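Local coordinates for importin subunit beta-1 (Saccharomyces cerevisiae, PDB 5OWU), which carries proteins into the nucleus as the importin beta subunit, by associating with the importin alpha subunit that binds classical nuclear localization signals in cargo, at residues A[205-216]-A[247-258]. Residues are numbered along the deposited sequence; the frame is centred on the assembly and turned at random. Where two conformers were deposited one is given.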
ATOM      1  N   LEU A 205      19.322 -15.020   6.482  1.00 31.39           N
ATOM      2  CA  LEU A 205      20.051 -14.471   5.344  1.00 31.03           C
ATOM      3  C   LEU A 205      19.191 -13.466   4.593  1.00 28.34           C
ATOM      4  O   LEU A 205      19.639 -12.349   4.262  1.00 29.68           O
ATOM      5  CB  LEU A 205      20.491 -15.608   4.420  1.00 25.92           C
ATOM      6  CG  LEU A 205      21.324 -15.220   3.204  1.00 30.76           C
ATOM      7  CD1 LEU A 205      22.593 -14.494   3.639  1.00 28.28           C
ATOM      8  CD2 LEU A 205      21.658 -16.460   2.367  1.00 34.44           C
ATOM      9  N   ALA A 206      17.940 -13.853   4.317  1.00 32.82           N
ATOM     10  CA  ALA A 206      16.979 -12.921   3.743  1.00 30.70           C
ATOM     11  C   ALA A 206      16.908 -11.642   4.568  1.00 29.22           C
ATOM     12  O   ALA A 206      16.950 -10.535   4.018  1.00 34.24           O
ATOM     13  CB  ALA A 206      15.605 -13.581   3.649  1.00 27.97           C
ATOM     14  N   ASP A 207      16.815 -11.776   5.900  1.00 30.08           N
ATOM     15  CA  ASP A 207      16.767 -10.588   6.756  1.00 28.97           C
ATOM     16  C   ASP A 207      18.027  -9.741   6.628  1.00 33.25           C
ATOM     17  O   ASP A 207      17.977  -8.518   6.799  1.00 29.39           O
ATOM     18  CB  ASP A 207      16.586 -10.982   8.225  1.00 33.02           C
ATOM     19  CG  ASP A 207      15.206 -11.543   8.521  1.00 43.77           C
ATOM     20  OD1 ASP A 207      14.243 -11.190   7.815  1.00 40.90           O
ATOM     21  OD2 ASP A 207      15.092 -12.340   9.472  1.00 32.55           O
ATOM     22  N   SER A 208      19.166 -10.370   6.352  1.00 30.72           N
ATOM     23  CA  SER A 208      20.446  -9.681   6.379  1.00 28.85           C
ATOM     24  C   SER A 208      20.772  -8.965   5.078  1.00 32.32           C
ATOM     25  O   SER A 208      21.692  -8.136   5.064  1.00 28.24           O
ATOM     26  CB  SER A 208      21.569 -10.681   6.656  1.00 39.99           C
ATOM     27  OG  SER A 208      21.888 -11.389   5.469  1.00 31.98           O
ATOM     28  N   LEU A 209      20.061  -9.281   3.989  1.00 32.50           N
ATOM     29  CA  LEU A 209      20.505  -8.854   2.661  1.00 35.85           C
ATOM     30  C   LEU A 209      20.785  -7.354   2.560  1.00 37.45           C
ATOM     31  O   LEU A 209      21.712  -6.940   1.853  1.00 32.73           O
ATOM     32  CB  LEU A 209      19.472  -9.271   1.616  1.00 36.57           C
ATOM     33  CG  LEU A 209      19.407 -10.787   1.416  1.00 33.61           C
ATOM     34  CD1 LEU A 209      18.352 -11.135   0.408  1.00 35.08           C
ATOM     35  CD2 LEU A 209      20.749 -11.379   0.992  1.00 29.28           C
ATOM     36  N   ILE A 210      20.006  -6.515   3.242  1.00 33.47           N
ATOM     37  CA  ILE A 210      20.203  -5.077   3.076  1.00 32.91           C
ATOM     38  C   ILE A 210      21.499  -4.587   3.707  1.00 40.31           C
ATOM     39  O   ILE A 210      21.906  -3.447   3.450  1.00 42.44           O
ATOM     40  CB  ILE A 210      18.979  -4.309   3.625  1.00 47.79           C
ATOM     41  CG1 ILE A 210      17.768  -4.596   2.728  1.00 46.79           C
ATOM     42  CG2 ILE A 210      19.235  -2.804   3.675  1.00 62.43           C
ATOM     43  CD1 ILE A 210      16.532  -3.756   2.993  1.00 61.58           C
ATOM     44  N   PHE A 211      22.186  -5.422   4.486  1.00 35.69           N
ATOM     45  CA  PHE A 211      23.401  -5.011   5.182  1.00 34.84           C
ATOM     46  C   PHE A 211      24.675  -5.592   4.587  1.00 42.35           C
ATOM     47  O   PHE A 211      25.746  -5.426   5.178  1.00 50.72           O
ATOM     48  CB  PHE A 211      23.302  -5.396   6.657  1.00 33.70           C
ATOM     49  CG  PHE A 211      22.159  -4.745   7.360  1.00 38.04           C
ATOM     50  CD1 PHE A 211      22.224  -3.409   7.717  1.00 40.56           C
ATOM     51  CD2 PHE A 211      21.011  -5.458   7.649  1.00 45.86           C
ATOM     52  CE1 PHE A 211      21.167  -2.800   8.361  1.00 49.65           C
ATOM     53  CE2 PHE A 211      19.951  -4.854   8.293  1.00 47.85           C
ATOM     54  CZ  PHE A 211      20.031  -3.522   8.648  1.00 53.40           C
ATOM     55  N   ILE A 212      24.604  -6.243   3.426  1.00 37.91           N
ATOM     56  CA  ILE A 212      25.760  -6.947   2.892  1.00 36.12           C
ATOM     57  C   ILE A 212      26.186  -6.382   1.538  1.00 39.96           C
ATOM     58  O   ILE A 212      26.830  -7.073   0.763  1.00 35.06           O
ATOM     59  CB  ILE A 212      25.494  -8.465   2.814  1.00 40.38           C
ATOM     60  CG1 ILE A 212      24.448  -8.802   1.745  1.00 39.55           C
ATOM     61  CG2 ILE A 212      25.013  -8.990   4.168  1.00 35.78           C
ATOM     62  CD1 ILE A 212      24.333 -10.289   1.456  1.00 37.11           C
ATOM     63  N   LYS A 213      25.840  -5.123   1.246  1.00 43.53           N
ATOM     64  CA  LYS A 213      26.269  -4.506  -0.010  1.00 38.06           C
ATOM     65  C   LYS A 213      27.770  -4.666  -0.217  1.00 50.82           C
ATOM     66  O   LYS A 213      28.226  -5.085  -1.289  1.00 39.81           O
ATOM     67  CB  LYS A 213      25.898  -3.023  -0.029  1.00 48.45           C
ATOM     68  CG  LYS A 213      24.427  -2.727   0.210  1.00 62.38           C
ATOM     69  CD  LYS A 213      23.800  -1.961  -0.950  1.00 76.99           C
ATOM     70  CE  LYS A 213      22.591  -1.151  -0.489  1.00 77.32           C
ATOM     71  NZ  LYS A 213      21.594  -1.979   0.247  1.00 83.25           N
ATOM     72  N   ASN A 214      28.560  -4.328   0.804  1.00 40.34           N
ATOM     73  CA  ASN A 214      30.009  -4.403   0.665  1.00 47.02           C
ATOM     74  C   ASN A 214      30.465  -5.818   0.345  1.00 37.51           C
ATOM     75  O   ASN A 214      31.422  -6.001  -0.415  1.00 48.38           O
ATOM     76  CB  ASN A 214      30.682  -3.891   1.938  1.00 50.41           C
ATOM     77  CG  ASN A 214      30.432  -2.412   2.169  1.00 57.54           C
ATOM     78  OD1 ASN A 214      30.145  -1.667   1.230  1.00 56.77           O
ATOM     79  ND2 ASN A 214      30.540  -1.980   3.418  1.00 63.50           N
ATOM     80  N   ASN A 215      29.780  -6.827   0.886  1.00 37.60           N
ATOM     81  CA  ASN A 215      30.119  -8.211   0.565  1.00 39.58           C
ATOM     82  C   ASN A 215      29.706  -8.565  -0.860  1.00 40.83           C
ATOM     83  O   ASN A 215      30.452  -9.239  -1.578  1.00 46.88           O
ATOM     84  CB  ASN A 215      29.451  -9.161   1.558  1.00 39.00           C
ATOM     85  CG  ASN A 215      29.784  -8.831   2.994  1.00 43.57           C
ATOM     86  OD1 ASN A 215      29.105  -8.024   3.633  1.00 45.33           O
ATOM     87  ND2 ASN A 215      30.832  -9.459   3.517  1.00 39.97           N
ATOM     88  N   MET A 216      28.520  -8.117  -1.288  1.00 40.23           N
ATOM     89  CA  MET A 216      28.040  -8.423  -2.636  1.00 46.62           C
ATOM     90  C   MET A 216      28.893  -7.758  -3.709  1.00 43.84           C
ATOM     91  O   MET A 216      28.982  -8.269  -4.832  1.00 45.59           O
ATOM     92  CB  MET A 216      26.575  -7.997  -2.773  1.00 35.71           C
ATOM     93  CG  MET A 216      25.595  -8.834  -1.951  1.00 37.96           C
ATOM     94  SD  MET A 216      25.425 -10.524  -2.575  1.00 39.98           S
ATOM     95  CE  MET A 216      26.671 -11.398  -1.625  1.00 66.48           C
ATOM     96  N   CYS A 247      14.970 -16.091  -0.471  1.00 37.08           N
ATOM     97  CA  CYS A 247      16.273 -15.434  -0.563  0.81 32.01           C
ATOM     98  C   CYS A 247      16.574 -14.992  -1.981  1.00 29.41           C
ATOM     99  O   CYS A 247      16.982 -13.851  -2.222  1.00 34.09           O
ATOM    100  CB  CYS A 247      17.376 -16.375  -0.098  0.81 45.72           C
ATOM    101  SG  CYS A 247      17.603 -16.375   1.629  0.81 39.44           S
ATOM    102  N   LEU A 248      16.415 -15.904  -2.940  1.00 33.43           N
ATOM    103  CA  LEU A 248      16.740 -15.574  -4.320  1.00 33.05           C
ATOM    104  C   LEU A 248      15.928 -14.386  -4.805  1.00 25.93           C
ATOM    105  O   LEU A 248      16.465 -13.494  -5.466  1.00 32.45           O
ATOM    106  CB  LEU A 248      16.502 -16.778  -5.236  1.00 35.57           C
ATOM    107  CG  LEU A 248      17.678 -17.667  -5.615  1.00 48.76           C
ATOM    108  CD1 LEU A 248      17.197 -18.700  -6.622  1.00 50.85           C
ATOM    109  CD2 LEU A 248      18.850 -16.873  -6.184  1.00 46.23           C
ATOM    110  N   CYS A 249      14.629 -14.354  -4.494  1.00 26.77           N
ATOM    111  CA  CYS A 249      13.800 -13.253  -4.973  1.00 26.04           C
ATOM    112  C   CYS A 249      14.254 -11.937  -4.367  1.00 34.35           C
ATOM    113  O   CYS A 249      14.362 -10.918  -5.068  1.00 26.22           O
ATOM    114  CB  CYS A 249      12.329 -13.511  -4.645  1.00 31.19           C
ATOM    115  SG  CYS A 249      11.592 -14.871  -5.583  1.00 34.75           S
ATOM    116  N   LYS A 250      14.530 -11.937  -3.061  1.00 28.58           N
ATOM    117  CA  LYS A 250      14.978 -10.705  -2.423  1.00 28.40           C
ATOM    118  C   LYS A 250      16.318 -10.252  -2.990  1.00 26.99           C
ATOM    119  O   LYS A 250      16.546  -9.051  -3.199  1.00 31.36           O
ATOM    120  CB  LYS A 250      15.062 -10.906  -0.914  1.00 30.59           C
ATOM    121  CG  LYS A 250      14.514  -9.729  -0.121  1.00 54.44           C
ATOM    122  CD  LYS A 250      15.124  -9.621   1.273  1.00 51.55           C
ATOM    123  CE  LYS A 250      14.537  -8.453   2.050  1.00 64.15           C
ATOM    124  NZ  LYS A 250      14.722  -7.160   1.321  1.00 62.57           N
ATOM    125  N   ILE A 251      17.219 -11.199  -3.251  1.00 26.66           N
ATOM    126  CA  ILE A 251      18.505 -10.864  -3.854  1.00 25.70           C
ATOM    127  C   ILE A 251      18.309 -10.271  -5.238  1.00 35.94           C
ATOM    128  O   ILE A 251      19.015  -9.341  -5.630  1.00 30.94           O
ATOM    129  CB  ILE A 251      19.419 -12.101  -3.916  1.00 29.92           C
ATOM    130  CG1 ILE A 251      19.872 -12.491  -2.507  1.00 27.82           C
ATOM    131  CG2 ILE A 251      20.637 -11.829  -4.809  1.00 28.42           C
ATOM    132  CD1 ILE A 251      20.492 -13.875  -2.418  1.00 35.28           C
ATOM    133  N   MET A 252      17.391 -10.831  -6.024  1.00 30.51           N
ATOM    134  CA  MET A 252      17.150 -10.280  -7.354  1.00 32.12           C
ATOM    135  C   MET A 252      16.652  -8.846  -7.248  1.00 38.47           C
ATOM    136  O   MET A 252      17.122  -7.957  -7.972  1.00 37.67           O
ATOM    137  CB  MET A 252      16.147 -11.158  -8.106  1.00 32.72           C
ATOM    138  CG  MET A 252      15.708 -10.632  -9.476  1.00 33.56           C
ATOM    139  SD  MET A 252      16.994 -10.667 -10.730  1.00 32.31           S
ATOM    140  CE  MET A 252      17.319 -12.436 -10.832  1.00 31.72           C
ATOM    141  N   SER A 253      15.721  -8.595  -6.322  1.00 32.58           N
ATOM    142  CA  SER A 253      15.178  -7.249  -6.172  1.00 37.81           C
ATOM    143  C   SER A 253      16.242  -6.254  -5.709  1.00 36.97           C
ATOM    144  O   SER A 253      16.292  -5.124  -6.204  1.00 46.52           O
ATOM    145  CB  SER A 253      13.996  -7.272  -5.198  1.00 35.51           C
ATOM    146  OG  SER A 253      13.482  -5.967  -5.020  1.00 46.99           O
ATOM    147  N   LEU A 254      17.110  -6.653  -4.776  1.00 34.05           N
ATOM    148  CA  LEU A 254      18.079  -5.722  -4.195  1.00 34.41           C
ATOM    149  C   LEU A 254      19.371  -5.600  -4.996  1.00 36.21           C
ATOM    150  O   LEU A 254      19.975  -4.525  -5.047  1.00 32.07           O
ATOM    151  CB  LEU A 254      18.430  -6.158  -2.772  1.00 32.89           C
ATOM    152  CG  LEU A 254      17.384  -5.913  -1.693  1.00 39.85           C
ATOM    153  CD1 LEU A 254      17.896  -6.475  -0.376  1.00 47.93           C
ATOM    154  CD2 LEU A 254      17.084  -4.426  -1.567  1.00 46.51           C
ATOM    155  N   TYR A 255      19.820  -6.687  -5.602  1.00 29.64           N
ATOM    156  CA  TYR A 255      21.105  -6.754  -6.280  1.00 26.97           C
ATOM    157  C   TYR A 255      20.935  -7.213  -7.722  1.00 34.42           C
ATOM    158  O   TYR A 255      21.778  -7.935  -8.250  1.00 28.68           O
ATOM    159  CB  TYR A 255      22.057  -7.678  -5.523  1.00 37.22           C
ATOM    160  CG  TYR A 255      22.314  -7.219  -4.107  1.00 31.34           C
ATOM    161  CD1 TYR A 255      23.097  -6.098  -3.857  1.00 35.83           C
ATOM    162  CD2 TYR A 255      21.767  -7.894  -3.020  1.00 37.86           C
ATOM    163  CE1 TYR A 255      23.330  -5.658  -2.566  1.00 39.61           C
ATOM    164  CE2 TYR A 255      22.002  -7.459  -1.713  1.00 34.28           C
ATOM    165  CZ  TYR A 255      22.782  -6.340  -1.502  1.00 34.79           C
ATOM    166  OH  TYR A 255      23.029  -5.892  -0.226  1.00 39.12           O
ATOM    167  N   TYR A 256      19.829  -6.812  -8.353  1.00 34.26           N
ATOM    168  CA  TYR A 256      19.603  -7.060  -9.774  1.00 41.47           C
ATOM    169  C   TYR A 256      20.883  -6.851 -10.581  1.00 46.35           C
ATOM    170  O   TYR A 256      21.235  -7.685 -11.421  1.00 31.82           O
ATOM    171  CB  TYR A 256      18.485  -6.148 -10.302  1.00 33.35           C
ATOM    172  CG  TYR A 256      18.154  -6.358 -11.766  1.00 32.85           C
ATOM    173  CD1 TYR A 256      17.208  -7.300 -12.162  1.00 39.89           C
ATOM    174  CD2 TYR A 256      18.791  -5.615 -12.753  1.00 41.83           C
ATOM    175  CE1 TYR A 256      16.909  -7.493 -13.517  1.00 35.70           C
ATOM    176  CE2 TYR A 256      18.498  -5.798 -14.092  1.00 46.39           C
ATOM    177  CZ  TYR A 256      17.559  -6.735 -14.473  1.00 35.14           C
ATOM    178  OH  TYR A 256      17.286  -6.904 -15.819  1.00 37.56           O
ATOM    179  N   THR A 257      21.603  -5.759 -10.308  1.00 38.68           N
ATOM    180  CA  THR A 257      22.732  -5.375 -11.149  1.00 39.58           C
ATOM    181  C   THR A 257      23.807  -6.454 -11.223  1.00 33.35           C
ATOM    182  O   THR A 257      24.612  -6.442 -12.161  1.00 33.94           O
ATOM    183  CB  THR A 257      23.347  -4.063 -10.641  1.00 43.60           C
ATOM    184  OG1 THR A 257      24.279  -3.556 -11.606  1.00 51.27           O
ATOM    185  CG2 THR A 257      24.057  -4.259  -9.306  1.00 34.48           C
ATOM    186  N   PHE A 258      23.838  -7.383 -10.268  1.00 34.02           N
ATOM    187  CA  PHE A 258      24.856  -8.426 -10.220  1.00 40.88           C
ATOM    188  C   PHE A 258      24.356  -9.788 -10.700  1.00 33.64           C
ATOM    189  O   PHE A 258      25.096 -10.772 -10.600  1.00 38.53           O
ATOM    190  CB  PHE A 258      25.394  -8.577  -8.792  1.00 36.09           C
ATOM    191  CG  PHE A 258      26.071  -7.352  -8.254  1.00 40.36           C
ATOM    192  CD1 PHE A 258      27.282  -6.924  -8.779  1.00 47.90           C
ATOM    193  CD2 PHE A 258      25.520  -6.652  -7.194  1.00 46.05           C
ATOM    194  CE1 PHE A 258      27.918  -5.800  -8.270  1.00 45.68           C
ATOM    195  CE2 PHE A 258      26.151  -5.531  -6.677  1.00 45.55           C
ATOM    196  CZ  PHE A 258      27.350  -5.106  -7.212  1.00 49.43           C
TER
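Tyr255 OH donates a hydrogen bond to the backbone Leu209 O, at 2.7 Å. The phenol meets this carbonyl nearly end-on, with a C=O...O angle of 161°, and Leu209 O lies at the edge of the ring, in its plane. The contact joins neighbouring HEAT repeats: helix 195-208 of HEAT 5 and the turn after it pack against helix 238-255 of HEAT 6. Leu209 O also receives a weak backbone bond from Ile212 N, within the turn between helices 195-208 and 213-216. Met216 lies over one face of the Tyr255 ring. Its CG stands 3.8 Å from the ring centroid, 10° off the normal, a CH-pi contact. Its SD sits above the same face at 4.7 Å from the centroid, a more distant Met-aromatic contact. Met216 also touches Leu225 of helix 219-233, while its O accepts a hydrogen bond from Arg222. Toward the start of both segments, the CB of Leu209 is directed toward helix 238-255. Leu209 CD1 lies 3.6 Å from Ile251 CG1, and the two side chains cross at about a right angle. Leu254 CD1 fits against Leu209 CB and Ile210 CG1. Lys250 runs past Leu209 in the opposite sense. Its chain, extended as far as CE, lays CD 3.7 Å from Leu209 CD1 and 3.4 Å from the backbone Ala206 O.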